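Local structure of type III effector NopAA (Sinorhizobium fredii USDA 257, 6SDU) at residues W58-D63 against S72-A77; S62-T67 against T219-G224; E97-G102 against K225-N230; G101-V106 against S132-P137. The protein hydrolyses xyloglucan, as a type III effector whose catalytic domain belongs to glycoside hydrolase family 12 and is probably active on cellulose-like beta-glucans. One frame throughout, in Å; residues are numbered along the deposited sequence.

Interaction 1 (W58-D63 against S72-A77)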
loop_
_atom_site.group_PDB
_atom_site.type_symbol
_atom_site.label_atom_id
_atom_site.label_comp_id
_atom_site.label_asym_id
_atom_site.label_seq_id
_atom_site.Cartn_x
_atom_site.Cartn_y
_atom_site.Cartn_z
ATOM N N TRP A 58 -5.467 -12.910 -5.974
ATOM C CA TRP A 58 -6.637 -12.488 -5.224
ATOM C C TRP A 58 -7.293 -11.291 -5.902
ATOM O O TRP A 58 -6.782 -10.736 -6.885
ATOM C CB TRP A 58 -6.288 -12.180 -3.761
ATOM C CG TRP A 58 -5.394 -11.025 -3.502
ATOM C CD1 TRP A 58 -4.018 -10.996 -3.619
ATOM C CD2 TRP A 58 -5.776 -9.745 -2.976
ATOM N NE1 TRP A 58 -3.542 -9.759 -3.234
ATOM C CE2 TRP A 58 -4.593 -8.973 -2.839
ATOM C CE3 TRP A 58 -6.998 -9.180 -2.601
ATOM C CZ2 TRP A 58 -4.604 -7.663 -2.339
ATOM C CZ3 TRP A 58 -7.013 -7.867 -2.142
ATOM C CH2 TRP A 58 -5.821 -7.124 -2.005
ATOM N N SER A 59 -8.483 -10.957 -5.408
ATOM C CA SER A 59 -9.288 -9.895 -5.975
ATOM C C SER A 59 -10.157 -9.287 -4.876
ATOM O O SER A 59 -10.411 -9.921 -3.844
ATOM C CB SER A 59 -10.124 -10.471 -7.141
ATOM O OG SER A 59 -11.266 -9.698 -7.398
ATOM N N VAL A 60 -10.590 -8.041 -5.101
ATOM C CA VAL A 60 -11.530 -7.351 -4.222
ATOM C C VAL A 60 -12.419 -6.418 -5.050
ATOM O O VAL A 60 -11.946 -5.742 -5.976
ATOM C CB VAL A 60 -10.801 -6.578 -3.107
ATOM C CG1 VAL A 60 -9.837 -5.562 -3.711
ATOM C CG2 VAL A 60 -11.824 -5.904 -2.209
ATOM N N TRP A 61 -13.721 -6.422 -4.750
ATOM C CA TRP A 61 -14.689 -5.472 -5.301
ATOM C C TRP A 61 -15.255 -4.618 -4.184
ATOM O O TRP A 61 -15.562 -5.138 -3.112
ATOM C CB TRP A 61 -15.824 -6.178 -6.009
ATOM C CG TRP A 61 -16.963 -5.302 -6.430
ATOM C CD1 TRP A 61 -17.146 -4.687 -7.678
ATOM C CD2 TRP A 61 -18.136 -4.976 -5.659
ATOM N NE1 TRP A 61 -18.343 -4.003 -7.693
ATOM C CE2 TRP A 61 -18.981 -4.175 -6.489
ATOM C CE3 TRP A 61 -18.559 -5.285 -4.365
ATOM C CZ2 TRP A 61 -20.202 -3.648 -6.040
ATOM C CZ3 TRP A 61 -19.800 -4.770 -3.924
ATOM C CH2 TRP A 61 -20.605 -3.966 -4.772
ATOM N N SER A 62 -15.371 -3.312 -4.412
ATOM C CA SER A 62 -15.810 -2.419 -3.349
ATOM C C SER A 62 -16.629 -1.288 -3.935
ATOM O O SER A 62 -16.282 -0.758 -4.985
ATOM C CB SER A 62 -14.589 -1.871 -2.562
ATOM O OG SER A 62 -14.956 -1.207 -1.361
ATOM N N ASP A 63 -17.712 -0.924 -3.252
ATOM C CA ASP A 63 -18.612 0.181 -3.608
ATOM C C ASP A 63 -18.662 1.195 -2.456
ATOM O O ASP A 63 -19.580 1.161 -1.631
ATOM C CB ASP A 63 -20.022 -0.402 -3.901
ATOM C CG ASP A 63 -21.039 0.661 -4.270
ATOM O OD1 ASP A 63 -20.689 1.858 -4.287
ATOM O OD2 ASP A 63 -22.212 0.295 -4.537
ATOM N N SER A 72 -11.410 1.911 3.346
ATOM C CA SER A 72 -11.025 0.519 3.437
ATOM C C SER A 72 -9.608 0.325 2.917
ATOM O O SER A 72 -9.078 1.142 2.156
ATOM C CB SER A 72 -12.013 -0.334 2.644
ATOM O OG SER A 72 -11.907 -0.032 1.255
ATOM N N TYR A 73 -8.986 -0.761 3.363
ATOM C CA TYR A 73 -7.696 -1.205 2.836
ATOM C C TYR A 73 -7.700 -2.722 2.752
ATOM O O TYR A 73 -7.068 -3.403 3.572
ATOM C CB TYR A 73 -6.529 -0.700 3.690
ATOM C CG TYR A 73 -5.129 -1.042 3.142
ATOM C CD1 TYR A 73 -4.752 -0.701 1.842
ATOM C CD2 TYR A 73 -4.184 -1.690 3.942
ATOM C CE1 TYR A 73 -3.475 -1.002 1.348
ATOM C CE2 TYR A 73 -2.901 -2.000 3.463
ATOM C CZ TYR A 73 -2.550 -1.659 2.171
ATOM O OH TYR A 73 -1.281 -1.983 1.699
ATOM N N PRO A 74 -8.440 -3.292 1.795
ATOM C CA PRO A 74 -8.299 -4.733 1.524
ATOM C C PRO A 74 -6.862 -5.045 1.130
ATOM O O PRO A 74 -6.275 -4.373 0.270
ATOM C CB PRO A 74 -9.253 -4.977 0.350
ATOM C CG PRO A 74 -9.463 -3.630 -0.269
ATOM C CD PRO A 74 -9.407 -2.656 0.884
ATOM N N HIS A 75 -6.275 -6.055 1.761
ATOM C CA HIS A 75 -4.864 -6.257 1.469
ATOM C C HIS A 75 -4.446 -7.677 1.778
ATOM O O HIS A 75 -5.105 -8.399 2.524
ATOM C CB HIS A 75 -3.987 -5.285 2.243
ATOM C CG HIS A 75 -3.969 -5.541 3.716
ATOM N ND1 HIS A 75 -4.938 -5.050 4.564
ATOM C CD2 HIS A 75 -3.089 -6.212 4.496
ATOM C CE1 HIS A 75 -4.659 -5.409 5.804
ATOM N NE2 HIS A 75 -3.552 -6.128 5.789
ATOM N N VAL A 76 -3.322 -8.044 1.182
ATOM C CA VAL A 76 -2.588 -9.265 1.455
ATOM C C VAL A 76 -1.376 -8.853 2.289
ATOM O O VAL A 76 -0.882 -7.730 2.152
ATOM C CB VAL A 76 -2.193 -9.943 0.127
ATOM C CG1 VAL A 76 -1.345 -8.982 -0.725
ATOM C CG2 VAL A 76 -1.453 -11.282 0.340
ATOM N N ALA A 77 -0.956 -9.704 3.222
ATOM C CA ALA A 77 0.162 -9.384 4.106
ATOM C C ALA A 77 1.113 -10.568 4.235
ATOM O O ALA A 77 0.687 -11.727 4.239
ATOM C CB ALA A 77 -0.329 -8.954 5.516
#
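Strands 58-62 and 72-77 run antiparallel, 175° apart with axes 8.2 Å from each other, and W58, V60 and S62 turn their side chains onto V76, P74 and S72. The spacing is that of two sheets packed face to face, the beta-sandwich (jelly-roll) of family 12 glycoside hydrolases: 58-62 belongs to the six-stranded sheet and 72-77 to the nine-stranded one. W58 makes the largest single contribution. Its CG sits between the backbone N and the carbonyl carbon (chi1 66°), and the indole reaches over to the other strand. The benzo end, CH2, lies 3.6 Å from P74 O, which comes to the ring edge near its plane, and 3.7 Å from H75 CA. F229 stacks on the same indole and W36 meets it edge-to-face. Next along, V60 crosses P74 at about a right angle, both methyls resting on the pyrrolidine ring, with V60 CG2 3.7 Å from P74 CB. The two serine hydroxyls are too far apart to bond to each other; both are hydrogen-bonded to Q48 OE1 instead. At the pyrrole end of the tryptophan, the buried W58 NE1 has no polar partner in the model and meets the methyl V76 CG1 at 3.4 Å.

Interaction 2 (S62-T67 against T219-G224)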
loop_
_atom_site.group_PDB
_atom_site.type_symbol
_atom_site.label_atom_id
_atom_site.label_comp_id
_atom_site.label_asym_id
_atom_site.label_seq_id
_atom_site.Cartn_x
_atom_site.Cartn_y
_atom_site.Cartn_z
ATOM N N SER A 62 -15.371 -3.312 -4.412
ATOM C CA SER A 62 -15.810 -2.419 -3.349
ATOM C C SER A 62 -16.629 -1.288 -3.935
ATOM O O SER A 62 -16.282 -0.758 -4.985
ATOM C CB SER A 62 -14.589 -1.871 -2.562
ATOM O OG SER A 62 -14.956 -1.207 -1.361
ATOM N N ASP A 63 -17.712 -0.924 -3.252
ATOM C CA ASP A 63 -18.612 0.181 -3.608
ATOM C C ASP A 63 -18.662 1.195 -2.456
ATOM O O ASP A 63 -19.580 1.161 -1.631
ATOM C CB ASP A 63 -20.022 -0.402 -3.901
ATOM C CG ASP A 63 -21.039 0.661 -4.270
ATOM O OD1 ASP A 63 -20.689 1.858 -4.287
ATOM O OD2 ASP A 63 -22.212 0.295 -4.537
ATOM N N GLN A 64 -17.691 2.105 -2.410
ATOM C CA GLN A 64 -17.571 3.108 -1.353
ATOM C C GLN A 64 -18.088 4.470 -1.821
ATOM O O GLN A 64 -17.890 4.843 -2.990
ATOM C CB GLN A 64 -16.112 3.222 -0.907
ATOM C CG GLN A 64 -15.558 1.888 -0.400
ATOM C CD GLN A 64 -16.419 1.284 0.703
ATOM O OE1 GLN A 64 -16.884 2.002 1.589
ATOM N NE2 GLN A 64 -16.596 -0.040 0.679
ATOM N N PRO A 65 -18.796 5.214 -0.972
ATOM C CA PRO A 65 -19.409 6.468 -1.430
ATOM C C PRO A 65 -18.395 7.577 -1.663
ATOM O O PRO A 65 -17.275 7.579 -1.129
ATOM C CB PRO A 65 -20.357 6.832 -0.284
ATOM C CG PRO A 65 -19.649 6.306 0.933
ATOM C CD PRO A 65 -19.030 4.994 0.473
ATOM N N ASN A 66 -18.844 8.566 -2.437
ATOM C CA ASN A 66 -18.054 9.758 -2.772
ATOM C C ASN A 66 -18.041 10.758 -1.607
ATOM O O ASN A 66 -18.626 11.845 -1.646
ATOM C CB ASN A 66 -18.578 10.429 -4.031
ATOM C CG ASN A 66 -17.557 11.373 -4.610
ATOM O OD1 ASN A 66 -16.364 11.091 -4.559
ATOM N ND2 ASN A 66 -18.002 12.545 -5.055
ATOM N N THR A 67 -17.373 10.361 -0.537
ATOM C CA THR A 67 -17.294 11.154 0.679
ATOM C C THR A 67 -15.849 11.214 1.141
ATOM O O THR A 67 -15.030 10.382 0.728
ATOM C CB THR A 67 -18.189 10.552 1.772
ATOM O OG1 THR A 67 -17.669 9.285 2.194
ATOM C CG2 THR A 67 -19.591 10.351 1.252
ATOM N N THR A 219 -10.898 5.459 -1.230
ATOM C CA THR A 219 -11.638 6.593 -0.715
ATOM C C THR A 219 -13.029 6.655 -1.339
ATOM O O THR A 219 -14.014 6.890 -0.634
ATOM C CB THR A 219 -10.834 7.889 -0.919
ATOM O OG1 THR A 219 -9.702 7.874 -0.029
ATOM C CG2 THR A 219 -11.684 9.134 -0.610
ATOM N N SER A 220 -13.137 6.438 -2.646
ATOM C CA SER A 220 -14.437 6.456 -3.310
ATOM C C SER A 220 -14.447 5.460 -4.475
ATOM O O SER A 220 -13.486 5.401 -5.246
ATOM C CB SER A 220 -14.729 7.891 -3.762
ATOM O OG SER A 220 -15.737 7.963 -4.742
ATOM N N SER A 221 -15.515 4.657 -4.589
ATOM C CA SER A 221 -15.691 3.781 -5.745
ATOM C C SER A 221 -17.178 3.593 -6.029
ATOM O O SER A 221 -17.647 2.455 -6.136
ATOM C CB SER A 221 -15.021 2.419 -5.518
ATOM O OG SER A 221 -15.569 1.749 -4.401
ATOM N N PRO A 222 -17.936 4.678 -6.196
ATOM C CA PRO A 222 -19.398 4.563 -6.250
ATOM C C PRO A 222 -19.838 3.738 -7.452
ATOM O O PRO A 222 -19.337 3.916 -8.566
ATOM C CB PRO A 222 -19.866 6.014 -6.366
ATOM C CG PRO A 222 -18.634 6.850 -6.167
ATOM C CD PRO A 222 -17.496 6.032 -6.569
ATOM N N GLY A 223 -20.788 2.845 -7.219
ATOM C CA GLY A 223 -21.229 1.919 -8.239
ATOM C C GLY A 223 -20.457 0.632 -8.221
ATOM O O GLY A 223 -20.786 -0.289 -8.982
ATOM N N GLY A 224 -19.420 0.549 -7.390
ATOM C CA GLY A 224 -18.631 -0.655 -7.291
ATOM C C GLY A 224 -17.483 -0.635 -8.276
ATOM O O GLY A 224 -17.687 -0.361 -9.460
#
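With OG held between its backbone N and carbonyl carbon (chi1 60°), S221 reaches S62 and Q64 at once, while D63, its CG anti to the backbone N (chi1 180°), carries its carboxylate to the turn at G223. S221 OG donates to S62 O at 2.7 Å, approaching from above the carbonyl plane, and accepts a nearly straight bond from Q64 N at 2.9 Å. The Q64 backbone answers a second time, its O taking S221 N at 2.9 Å, so the serine is held through side chain and main chain together. S221 to G224 form a type II beta turn, a compact corner leading into strand 225-236. D63 OD1 receives G223 N at 3.1 Å, met from above the carboxylate plane with a bent N-H...O angle of 136°. Farther out, S220 OG donates to N66 OD1 at 3.2 Å, and P222 CG packs near N66 CB. The bent side chain of Q64 turns back so that its NE2 donates to S62 OG, while OE1 accepts from G46 N. Just before the turn, T219 and S220 form a classic bulge opposite A103, and K71 NZ bonds both T219 O and T67 O. The two connections between the sheets are therefore joined chiefly by polar bonds: the S221 hydroxyl serves as donor and acceptor together, which fixes its rotation and ties the corner to the end of strand 57-62.

Interaction 3 (E97-G102 against K225-N230)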
loop_
_atom_site.group_PDB
_atom_site.type_symbol
_atom_site.label_atom_id
_atom_site.label_comp_id
_atom_site.label_asym_id
_atom_site.label_seq_id
_atom_site.Cartn_x
_atom_site.Cartn_y
_atom_site.Cartn_z
ATOM N N GLU A 97 -4.905 -5.534 -12.263
ATOM C CA GLU A 97 -5.855 -4.905 -13.171
ATOM C C GLU A 97 -6.736 -3.972 -12.340
ATOM O O GLU A 97 -7.360 -4.412 -11.374
ATOM C CB GLU A 97 -6.704 -5.956 -13.886
ATOM C CG GLU A 97 -5.942 -6.921 -14.801
ATOM C CD GLU A 97 -6.797 -8.140 -15.209
ATOM O OE1 GLU A 97 -7.705 -8.524 -14.441
ATOM O OE2 GLU A 97 -6.568 -8.714 -16.300
ATOM N N VAL A 98 -6.795 -2.704 -12.723
ATOM C CA VAL A 98 -7.408 -1.661 -11.902
ATOM C C VAL A 98 -8.498 -0.998 -12.723
ATOM O O VAL A 98 -8.490 -1.063 -13.966
ATOM C CB VAL A 98 -6.360 -0.623 -11.424
ATOM C CG1 VAL A 98 -5.280 -1.268 -10.556
ATOM C CG2 VAL A 98 -5.729 0.063 -12.617
ATOM N N PRO A 99 -9.465 -0.360 -12.076
ATOM C CA PRO A 99 -10.482 0.416 -12.792
ATOM C C PRO A 99 -9.873 1.758 -13.174
ATOM O O PRO A 99 -8.712 2.039 -12.869
ATOM C CB PRO A 99 -11.617 0.584 -11.769
ATOM C CG PRO A 99 -10.940 0.503 -10.458
ATOM C CD PRO A 99 -9.695 -0.350 -10.616
ATOM N N THR A 100 -10.663 2.572 -13.880
ATOM C CA THR A 100 -10.235 3.907 -14.292
ATOM C C THR A 100 -10.569 5.011 -13.281
ATOM O O THR A 100 -9.712 5.849 -12.975
ATOM C CB THR A 100 -10.858 4.253 -15.657
ATOM O OG1 THR A 100 -10.392 3.332 -16.649
ATOM C CG2 THR A 100 -10.480 5.654 -16.079
ATOM N N GLY A 101 -11.811 5.054 -12.793
ATOM C CA GLY A 101 -12.292 6.143 -11.968
ATOM C C GLY A 101 -12.338 5.873 -10.464
ATOM O O GLY A 101 -11.895 4.846 -9.951
ATOM N N GLY A 102 -12.858 6.864 -9.745
ATOM C CA GLY A 102 -12.940 6.768 -8.301
ATOM C C GLY A 102 -11.812 7.525 -7.629
ATOM O O GLY A 102 -11.147 8.388 -8.216
ATOM N N LYS A 225 -16.263 -0.887 -7.807
ATOM C CA LYS A 225 -15.121 -0.981 -8.695
ATOM C C LYS A 225 -14.303 -2.203 -8.298
ATOM O O LYS A 225 -14.160 -2.517 -7.104
ATOM C CB LYS A 225 -14.296 0.310 -8.669
ATOM C CG LYS A 225 -14.853 1.351 -9.635
ATOM C CD LYS A 225 -14.543 2.753 -9.230
ATOM C CE LYS A 225 -15.085 3.706 -10.288
ATOM N NZ LYS A 225 -16.347 3.198 -10.867
ATOM N N ASN A 226 -13.729 -2.855 -9.309
ATOM C CA ASN A 226 -13.073 -4.139 -9.144
ATOM C C ASN A 226 -11.565 -3.979 -9.267
ATOM O O ASN A 226 -11.085 -3.249 -10.141
ATOM C CB ASN A 226 -13.593 -5.122 -10.198
ATOM C CG ASN A 226 -13.210 -6.551 -9.889
ATOM O OD1 ASN A 226 -13.625 -7.097 -8.867
ATOM N ND2 ASN A 226 -12.456 -7.179 -10.776
ATOM N N PHE A 227 -10.822 -4.674 -8.396
ATOM C CA PHE A 227 -9.358 -4.690 -8.425
ATOM C C PHE A 227 -8.893 -6.137 -8.416
ATOM O O PHE A 227 -9.237 -6.884 -7.501
ATOM C CB PHE A 227 -8.760 -3.946 -7.221
ATOM C CG PHE A 227 -9.155 -2.493 -7.132
ATOM C CD1 PHE A 227 -10.382 -2.131 -6.599
ATOM C CD2 PHE A 227 -8.287 -1.489 -7.558
ATOM C CE1 PHE A 227 -10.742 -0.794 -6.495
ATOM C CE2 PHE A 227 -8.645 -0.157 -7.466
ATOM C CZ PHE A 227 -9.882 0.189 -6.952
ATOM N N ASN A 228 -8.143 -6.543 -9.438
ATOM C CA ASN A 228 -7.612 -7.896 -9.523
ATOM C C ASN A 228 -6.103 -7.881 -9.308
ATOM O O ASN A 228 -5.375 -7.150 -9.996
ATOM C CB ASN A 228 -7.911 -8.548 -10.878
ATOM C CG ASN A 228 -9.388 -8.744 -11.123
ATOM O OD1 ASN A 228 -10.068 -9.409 -10.348
ATOM N ND2 ASN A 228 -9.889 -8.195 -12.227
ATOM N N PHE A 229 -5.627 -8.727 -8.407
ATOM C CA PHE A 229 -4.197 -8.851 -8.174
ATOM C C PHE A 229 -3.888 -10.239 -8.711
ATOM O O PHE A 229 -4.039 -11.244 -8.011
ATOM C CB PHE A 229 -3.857 -8.642 -6.693
ATOM C CG PHE A 229 -4.254 -7.270 -6.182
ATOM C CD1 PHE A 229 -3.399 -6.188 -6.312
ATOM C CD2 PHE A 229 -5.498 -7.057 -5.613
ATOM C CE1 PHE A 229 -3.770 -4.917 -5.853
ATOM C CE2 PHE A 229 -5.887 -5.778 -5.168
ATOM C CZ PHE A 229 -5.029 -4.712 -5.296
ATOM N N ASN A 230 -3.396 -10.280 -9.952
ATOM C CA ASN A 230 -3.206 -11.558 -10.627
ATOM C C ASN A 230 -1.966 -12.254 -10.123
ATOM O O ASN A 230 -1.915 -13.490 -10.091
ATOM C CB ASN A 230 -3.062 -11.369 -12.135
ATOM C CG ASN A 230 -4.259 -10.730 -12.750
ATOM O OD1 ASN A 230 -5.397 -11.094 -12.438
ATOM N ND2 ASN A 230 -4.026 -9.784 -13.658
#
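E97 pairs with N228 as an antiparallel hydrogen-bonded pair, E97 N giving to N228 O at 2.8 Å and N228 N to E97 O at 3.0 Å. It closes the pairing of strand 90-97 with strand 225-236 in the six-stranded sheet of the beta-sandwich. On the face bearing both side chains, E97 CG is anti to the carbonyl carbon (chi1 -63°), and the extended chain beyond it brings OE1 to N228 ND2 at 3.1 Å, a weak and bent bond. The amide of N230 crosses the same glutamate, with ND2 3.6 Å from E97 CD. V98 leaves the strand; its CG1 comes only loosely to F227 CD2. P99 CD sits over one face of F227, toward the rim near CE2, a CH-pi contact 3.7 Å from the ring centroid. W104 meets that phenyl ring edge-to-face. P99 CB and CG also cover the start of the K225 side chain. G101 O lies 3.4 Å from K225 CE, which also comes 3.9 Å from G102 N. Polar pairing thus gives way to carbon contacts: backbone bonds, with a weak amide-carboxylate bond beside them, hold the strand end, and P99 CD rests on one face of the F227 ring.

Interaction 4 (G101-V106 against S132-P137)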
loop_
_atom_site.group_PDB
_atom_site.type_symbol
_atom_site.label_atom_id
_atom_site.label_comp_id
_atom_site.label_asym_id
_atom_site.label_seq_id
_atom_site.Cartn_x
_atom_site.Cartn_y
_atom_site.Cartn_z
ATOM N N GLY A 101 -11.811 5.054 -12.793
ATOM C CA GLY A 101 -12.292 6.143 -11.968
ATOM C C GLY A 101 -12.338 5.873 -10.464
ATOM O O GLY A 101 -11.895 4.846 -9.951
ATOM N N GLY A 102 -12.858 6.864 -9.745
ATOM C CA GLY A 102 -12.940 6.768 -8.301
ATOM C C GLY A 102 -11.812 7.525 -7.629
ATOM O O GLY A 102 -11.147 8.388 -8.216
ATOM N N ALA A 103 -11.645 7.238 -6.337
ATOM C CA ALA A 103 -10.574 7.836 -5.533
ATOM C C ALA A 103 -9.885 6.718 -4.748
ATOM O O ALA A 103 -10.474 6.162 -3.815
ATOM C CB ALA A 103 -11.124 8.918 -4.618
ATOM N N TRP A 104 -8.662 6.351 -5.153
ATOM C CA TRP A 104 -7.970 5.223 -4.534
ATOM C C TRP A 104 -6.483 5.262 -4.868
ATOM O O TRP A 104 -6.020 6.000 -5.744
ATOM C CB TRP A 104 -8.585 3.881 -4.972
ATOM C CG TRP A 104 -8.836 3.795 -6.460
ATOM C CD1 TRP A 104 -10.016 4.034 -7.099
ATOM C CD2 TRP A 104 -7.887 3.455 -7.490
ATOM N NE1 TRP A 104 -9.863 3.863 -8.454
ATOM C CE2 TRP A 104 -8.567 3.510 -8.718
ATOM C CE3 TRP A 104 -6.531 3.115 -7.490
ATOM C CZ2 TRP A 104 -7.933 3.229 -9.944
ATOM C CZ3 TRP A 104 -5.911 2.834 -8.691
ATOM C CH2 TRP A 104 -6.602 2.898 -9.902
ATOM N N ASP A 105 -5.732 4.457 -4.132
ATOM C CA ASP A 105 -4.322 4.273 -4.409
ATOM C C ASP A 105 -3.987 2.823 -4.106
ATOM O O ASP A 105 -4.405 2.293 -3.084
ATOM C CB ASP A 105 -3.466 5.248 -3.612
ATOM C CG ASP A 105 -3.680 5.143 -2.108
ATOM O OD1 ASP A 105 -2.938 4.369 -1.440
ATOM O OD2 ASP A 105 -4.557 5.868 -1.588
ATOM N N VAL A 106 -3.354 2.155 -5.066
ATOM C CA VAL A 106 -2.851 0.804 -4.886
ATOM C C VAL A 106 -1.460 0.964 -4.281
ATOM O O VAL A 106 -0.612 1.647 -4.864
ATOM C CB VAL A 106 -2.804 0.050 -6.229
ATOM C CG1 VAL A 106 -2.257 -1.347 -6.043
ATOM C CG2 VAL A 106 -4.207 -0.025 -6.832
ATOM N N SER A 132 -0.904 16.152 -5.624
ATOM C CA SER A 132 -2.238 16.686 -5.861
ATOM C C SER A 132 -3.145 15.581 -6.390
ATOM O O SER A 132 -2.689 14.485 -6.733
ATOM C CB SER A 132 -2.190 17.866 -6.840
ATOM O OG SER A 132 -1.778 17.428 -8.123
ATOM N N GLY A 133 -4.451 15.850 -6.379
ATOM C CA GLY A 133 -5.445 14.927 -6.887
ATOM C C GLY A 133 -6.501 14.641 -5.840
ATOM O O GLY A 133 -6.475 15.174 -4.733
ATOM N N ASN A 134 -7.460 13.779 -6.214
ATOM C CA ASN A 134 -8.508 13.404 -5.271
ATOM C C ASN A 134 -8.017 12.458 -4.173
ATOM O O ASN A 134 -8.807 12.113 -3.288
ATOM C CB ASN A 134 -9.732 12.831 -6.018
ATOM C CG ASN A 134 -9.431 11.521 -6.758
ATOM O OD1 ASN A 134 -8.326 10.978 -6.678
ATOM N ND2 ASN A 134 -10.445 10.993 -7.452
ATOM N N VAL A 135 -6.807 11.896 -4.285
ATOM C CA VAL A 135 -6.139 11.237 -3.158
ATOM C C VAL A 135 -4.786 11.898 -3.003
ATOM O O VAL A 135 -4.211 12.363 -3.994
ATOM C CB VAL A 135 -5.959 9.710 -3.310
ATOM C CG1 VAL A 135 -7.258 8.978 -3.056
ATOM C CG2 VAL A 135 -5.352 9.365 -4.674
ATOM N N LYS A 136 -4.313 12.010 -1.763
ATOM C CA LYS A 136 -3.024 12.634 -1.472
ATOM C C LYS A 136 -2.274 11.829 -0.423
ATOM O O LYS A 136 -2.891 11.187 0.438
ATOM C CB LYS A 136 -3.193 14.088 -0.985
ATOM C CG LYS A 136 -3.881 15.014 -1.981
ATOM C CD LYS A 136 -4.273 16.331 -1.334
ATOM C CE LYS A 136 -5.046 17.250 -2.315
ATOM N NZ LYS A 136 -6.476 16.871 -2.551
ATOM N N PRO A 137 -0.949 11.813 -0.472
ATOM C CA PRO A 137 -0.209 11.092 0.560
ATOM C C PRO A 137 -0.276 11.817 1.892
ATOM O O PRO A 137 -0.437 13.038 1.964
ATOM C CB PRO A 137 1.227 11.057 0.020
ATOM C CG PRO A 137 1.315 12.249 -0.920
ATOM C CD PRO A 137 -0.066 12.403 -1.502
#
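The polar part of this contact is one bond: N134 ND2 donates to G102 O at 2.8 Å, bent to 143° at the hydrogen, with the donor tilted 35° from the carbonyl plane. With chi1 at 64°, N134 CG sits between the backbone N and the carbonyl carbon, turned toward G102 and A103, and the other end of the amide, OD1, accepts from T126 OG1. The same threonine hydroxyl is hydrogen-bonded to W104 N, so T126 links the loop to strand 103-112. Two further bonds lie within the segments. W104 NE1 reaches back to G101 O at 2.7 Å, in the plane of the indole, and K136 NZ meets G133 O at 2.8 Å, closing the loop on itself. D105 OD1 lies close to E217 OE1 of the sugar pocket.

The apolar part rests on A103 and V135. A103 CB lies against the amide of N134, 3.6 Å from ND2, while the valine spreads its methyls over the strand backbone: CG1 is 3.6 Å from W104 N, and CG2 is 3.6 Å from W104 O. V135 also touches W122 and T219. Beyond it, K136 and P137 contact the bound beta-D-glucopyranose, which places this loop at the sugar-binding cleft on the nine-stranded sheet. With the N134 amide bonded at both ends, N134 and V135 hold the loop against strand 103-112, next to the sugar-touching K136 and P137.

How the interactions relate
All four contacts belong to one beta-sandwich. Interaction 1 packs its two sheets together; interaction 3, about 10 Å away between centres, lies on strand 225-236, beside 57-62 in the six-stranded sheet. Interaction 2, sharing S62 and D63 with interaction 1, joins the two loops in which the chain crosses between the sheets, and its S62 O bonds K225 N of interaction 3. Interaction 4, its centre about 16 Å from that of interaction 1, shares G101 and G102 with interaction 3, and its A103 backbone pairs with T219 and S220 of interaction 2. Along the chain, interaction 4 nests within the loop interaction 2 closes. Together they lead from the sandwich core to the sugar-binding cleft.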